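Local structure of Exo beta-1,2-glucooligosaccharide sophorohydrolase (non-reducing end) (Parabacteroides distasonis ATCC 8503, 5Z06) at residues A[355-358]-A[359-363]; A[347-350]-A[351-354]. The protein hydrolyses linear beta-1,2-glucan and beta-1,2-glucooligosaccharides of four or more units, acting as an exo-type enzyme that releases sophorose from the non-reducing end. All blocks are in the same frame, centred on the assembly; numbering follows the deposited sequence.

Contact 1 (A[355-358]-A[359-363]); sequences TSFL and EKADK
K363 folds back over the last turn of helix 344-360 and sets its ammonium group against the carbonyl of L358. NZ lies 2.6 Å from L358 O, in the carbonyl plane. The C=O...NZ angle there is 158°. A second bond from NZ, 2.8 Å long, goes to A361 O, just beyond the helix. Two bends in the lysine chain, at chi2 (-49°) and chi4 (-57°), turn it back far enough to reach both oxygens. At L358 O the positive charge meets a carbonyl of the helix end, which is probably favourable electrostatically. The main-chain i to i+4 bonds hold as far as K360. E359 N donates to T355 O at 2.8 Å, and K360 N reaches S356 O at 3.2 Å. At A361 N they weaken, with only weak bonds to F357 O and to L358 O, and A361 is also the first residue to leave helical backbone angles.

The packed side belongs to F357, L358 and A361, all buried. A361 CB approaches the F357 ring obliquely, 4.4 Å from CE2, and both residues rest on I372 of strand 371-373. L358 reaches away from this turn, to L398 and L402 of helix 392-408 and L426 of helix 414-428. The solvent side, with E359 and K360 exposed, is looser. The bent K360 chain follows the helix surface, its CE 3.6 Å from S356 O. E359 CG passes 3.3 Å from T355 O before the extended chain reaches out to bond S422 OG through OE2. The arrangement is that of the C-terminal end of a helix, its last turn closed by a lysine that bonds back from the following loop, in a helical region consistent with the six-hairpin glycosidase fold.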
loop_
_atom_site.group_PDB
_atom_site.type_symbol
_atom_site.label_atom_id
_atom_site.label_comp_id
_atom_site.label_asym_id
_atom_site.label_seq_id
_atom_site.Cartn_x
_atom_site.Cartn_y
_atom_site.Cartn_z
ATOM N N THR A 355 0.175 -22.870 -6.448
ATOM C CA THR A 355 0.818 -24.056 -5.921
ATOM C C THR A 355 1.999 -24.536 -6.763
ATOM O O THR A 355 3.020 -24.904 -6.174
ATOM C CB THR A 355 -0.177 -25.182 -5.609
ATOM O OG1 THR A 355 -0.933 -25.549 -6.765
ATOM C CG2 THR A 355 -1.089 -24.728 -4.495
ATOM N N SER A 356 1.922 -24.470 -8.098
ATOM C CA SER A 356 3.085 -24.853 -8.934
ATOM C C SER A 356 4.228 -23.909 -8.710
ATOM O O SER A 356 5.364 -24.336 -8.611
ATOM C CB SER A 356 2.783 -24.880 -10.425
ATOM O OG SER A 356 1.855 -25.912 -10.673
ATOM N N PHE A 357 3.921 -22.622 -8.632
ATOM C CA PHE A 357 4.944 -21.643 -8.351
ATOM C C PHE A 357 5.615 -21.868 -6.988
ATOM O O PHE A 357 6.828 -21.784 -6.858
ATOM C CB PHE A 357 4.366 -20.229 -8.403
ATOM C CG PHE A 357 5.324 -19.206 -7.906
ATOM C CD1 PHE A 357 6.385 -18.808 -8.714
ATOM C CD2 PHE A 357 5.226 -18.705 -6.613
ATOM C CE1 PHE A 357 7.317 -17.891 -8.251
ATOM C CE2 PHE A 357 6.148 -17.777 -6.155
ATOM C CZ PHE A 357 7.195 -17.375 -6.975
ATOM N N LEU A 358 4.804 -22.088 -5.958
ATOM C CA LEU A 358 5.335 -22.271 -4.612
ATOM C C LEU A 358 6.118 -23.564 -4.525
ATOM O O LEU A 358 7.143 -23.621 -3.841
ATOM C CB LEU A 358 4.245 -22.220 -3.558
ATOM C CG LEU A 358 3.636 -20.839 -3.347
ATOM C CD1 LEU A 358 2.360 -20.995 -2.523
ATOM C CD2 LEU A 358 4.611 -19.897 -2.668
ATOM N N GLU A 359 5.685 -24.583 -5.251
ATOM C CA GLU A 359 6.501 -25.786 -5.371
ATOM C C GLU A 359 7.888 -25.475 -5.871
ATOM O O GLU A 359 8.843 -25.988 -5.342
ATOM C CB GLU A 359 5.848 -26.819 -6.280
ATOM C CG GLU A 359 4.822 -27.647 -5.526
ATOM C CD GLU A 359 4.094 -28.647 -6.398
ATOM O OE1 GLU A 359 4.477 -28.834 -7.575
ATOM O OE2 GLU A 359 3.134 -29.261 -5.885
ATOM N N LYS A 360 7.990 -24.628 -6.886
ATOM C CA LYS A 360 9.262 -24.285 -7.477
ATOM C C LYS A 360 10.036 -23.212 -6.731
ATOM O O LYS A 360 11.208 -23.063 -6.972
ATOM C CB LYS A 360 9.050 -23.821 -8.901
ATOM C CG LYS A 360 8.529 -24.922 -9.814
ATOM C CD LYS A 360 8.423 -24.451 -11.260
ATOM C CE LYS A 360 7.422 -23.307 -11.426
ATOM N NZ LYS A 360 7.034 -23.057 -12.846
ATOM N N ALA A 361 9.392 -22.434 -5.872
ATOM C CA ALA A 361 10.090 -21.357 -5.208
ATOM C C ALA A 361 11.206 -21.884 -4.293
ATOM O O ALA A 361 11.097 -22.991 -3.756
ATOM C CB ALA A 361 9.112 -20.522 -4.408
ATOM N N ASP A 362 12.271 -21.095 -4.128
ATOM C CA ASP A 362 13.318 -21.410 -3.130
ATOM C C ASP A 362 12.692 -21.722 -1.776
ATOM O O ASP A 362 11.774 -21.012 -1.315
ATOM C CB ASP A 362 14.282 -20.232 -2.895
ATOM C CG ASP A 362 15.115 -19.880 -4.104
ATOM O OD1 ASP A 362 15.294 -20.760 -4.990
ATOM O OD2 ASP A 362 15.590 -18.712 -4.141
ATOM N N LYS A 363 13.186 -22.788 -1.159
ATOM C CA LYS A 363 12.843 -23.128 0.204
ATOM C C LYS A 363 14.080 -22.978 1.057
ATOM O O LYS A 363 15.209 -23.068 0.571
ATOM C CB LYS A 363 12.345 -24.569 0.328
ATOM C CG LYS A 363 11.198 -24.926 -0.586
ATOM C CD LYS A 363 10.083 -23.900 -0.519
ATOM C CE LYS A 363 8.870 -24.406 -1.254
ATOM N NZ LYS A 363 9.223 -24.724 -2.662
#

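Contact 2 (A[347-350]-A[351-354])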
loop_
_atom_site.group_PDB
_atom_site.type_symbol
_atom_site.label_atom_id
_atom_site.label_comp_id
_atom_site.label_asym_id
_atom_site.label_seq_id
_atom_site.Cartn_x
_atom_site.Cartn_y
_atom_site.Cartn_z
ATOM N N GLY A 347 -10.747 -19.572 -9.675
ATOM C CA GLY A 347 -10.032 -19.759 -8.435
ATOM C C GLY A 347 -9.114 -20.967 -8.449
ATOM O O GLY A 347 -7.945 -20.888 -8.075
ATOM N N VAL A 348 -9.664 -22.083 -8.906
ATOM C CA VAL A 348 -8.924 -23.318 -9.049
ATOM C C VAL A 348 -7.733 -23.127 -9.978
ATOM O O VAL A 348 -6.621 -23.555 -9.648
ATOM C CB VAL A 348 -9.858 -24.481 -9.506
ATOM C CG1 VAL A 348 -9.058 -25.709 -9.935
ATOM C CG2 VAL A 348 -10.801 -24.872 -8.371
ATOM N N GLN A 349 -7.943 -22.460 -11.110
ATOM C CA GLN A 349 -6.837 -22.206 -12.054
ATOM C C GLN A 349 -5.754 -21.365 -11.412
ATOM O O GLN A 349 -4.572 -21.678 -11.524
ATOM C CB GLN A 349 -7.317 -21.530 -13.349
ATOM C CG GLN A 349 -7.995 -22.475 -14.331
ATOM C CD GLN A 349 -7.231 -23.793 -14.463
ATOM O OE1 GLN A 349 -7.790 -24.850 -14.208
ATOM N NE2 GLN A 349 -5.931 -23.727 -14.809
ATOM N N ARG A 350 -6.169 -20.307 -10.720
ATOM C CA ARG A 350 -5.227 -19.495 -9.972
ATOM C C ARG A 350 -4.418 -20.347 -8.971
ATOM O O ARG A 350 -3.216 -20.210 -8.876
ATOM C CB ARG A 350 -5.932 -18.362 -9.240
ATOM C CG ARG A 350 -5.036 -17.618 -8.251
ATOM C CD ARG A 350 -3.832 -16.986 -8.921
ATOM N NE ARG A 350 -4.277 -15.949 -9.826
ATOM C CZ ARG A 350 -4.437 -14.665 -9.513
ATOM N NH1 ARG A 350 -4.152 -14.204 -8.303
ATOM N NH2 ARG A 350 -4.915 -13.825 -10.430
ATOM N N PHE A 351 -5.101 -21.205 -8.223
ATOM C CA PHE A 351 -4.438 -21.989 -7.179
ATOM C C PHE A 351 -3.503 -23.065 -7.714
ATOM O O PHE A 351 -2.503 -23.398 -7.068
ATOM C CB PHE A 351 -5.447 -22.505 -6.166
ATOM C CG PHE A 351 -5.742 -21.496 -5.086
ATOM C CD1 PHE A 351 -6.739 -20.539 -5.246
ATOM C CD2 PHE A 351 -4.974 -21.464 -3.932
ATOM C CE1 PHE A 351 -6.994 -19.594 -4.263
ATOM C CE2 PHE A 351 -5.223 -20.532 -2.952
ATOM C CZ PHE A 351 -6.235 -19.595 -3.115
ATOM N N LEU A 352 -3.801 -23.578 -8.899
ATOM C CA LEU A 352 -2.863 -24.446 -9.602
ATOM C C LEU A 352 -1.576 -23.700 -9.949
ATOM O O LEU A 352 -0.478 -24.208 -9.733
ATOM C CB LEU A 352 -3.507 -25.050 -10.855
ATOM C CG LEU A 352 -4.573 -26.085 -10.547
ATOM C CD1 LEU A 352 -5.404 -26.325 -11.795
ATOM C CD2 LEU A 352 -3.994 -27.404 -10.028
ATOM N N LYS A 353 -1.721 -22.487 -10.467
ATOM C CA LYS A 353 -0.571 -21.634 -10.697
ATOM C C LYS A 353 0.163 -21.313 -9.380
ATOM O O LYS A 353 1.384 -21.479 -9.295
ATOM C CB LYS A 353 -0.980 -20.366 -11.440
ATOM C CG LYS A 353 0.026 -19.240 -11.360
ATOM C CD LYS A 353 -0.508 -17.981 -12.004
ATOM C CE LYS A 353 -0.531 -18.091 -13.521
ATOM N NZ LYS A 353 -1.352 -16.953 -13.998
ATOM N N ILE A 354 -0.583 -20.871 -8.362
ATOM C CA ILE A 354 0.014 -20.542 -7.062
ATOM C C ILE A 354 0.813 -21.714 -6.509
ATOM O O ILE A 354 1.970 -21.562 -6.127
ATOM C CB ILE A 354 -1.055 -20.136 -6.030
ATOM C CG1 ILE A 354 -1.530 -18.718 -6.332
ATOM C CG2 ILE A 354 -0.509 -20.218 -4.605
ATOM C CD1 ILE A 354 -2.755 -18.313 -5.548
HETATM O O HOH W 1 -4.323 -17.124 -12.547
#
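An interior turn of the amphipathic helix 344-360 brings R350 against I354 and G347 against F351. Regular i to i+4 backbone bonds define it: K353 N to Q349 O is nearly straight, at 169°, and I354 N lies 2.8 Å from R350 O. G347 O meets the edge of the F351 ring in its plane, 3.1 Å from CD1. I354 CD1 lies 4.1 Å above the plane of that ring, over its centre. The same methyl also touches R350 CG at 3.6 Å. With CG anti to the backbone N (chi1 170°) and two bends beyond, the arginine carries NE to a water 3.0 Å away. That water takes a weak bond from K353 NZ, which also bonds P305 O. R350 NH1 and NH2 bond Y299 O and W300 O, and the W300 ring adds a cation-pi contact. A leucine here would probably leave those two carbonyls without these donors and the W300 ring without its cation. V348 CG1 and L352 CD1 lie side by side, 4.1 Å apart. Around the turn, F351 packs on I330 and I333 of helix 323-338 and on I419 of helix 414-428, while V348 meets K415 and E416 of the latter.

In the fold
Contact 2 comes first along the chain and contact 1 follows directly, so that residues 347-363 trace helix 344-360 from its interior through its end into the loop beyond. Their centres are 13 Å apart; contacts 1 and 2 lie about 25 and 24 Å from the centre of the chain, respectively, on the same side of it. Side-chain hydroxyls bridge the junction: T355 OG1 bonds F351 O and S356 OG bonds L352 O. Helix 323-338 touches contact 2, and helix 392-408 and strand 371-373 touch contact 1. Within the helical part of the enzyme, one neighbour, helix 414-428, is thus shared, while the others change from one contact to the next.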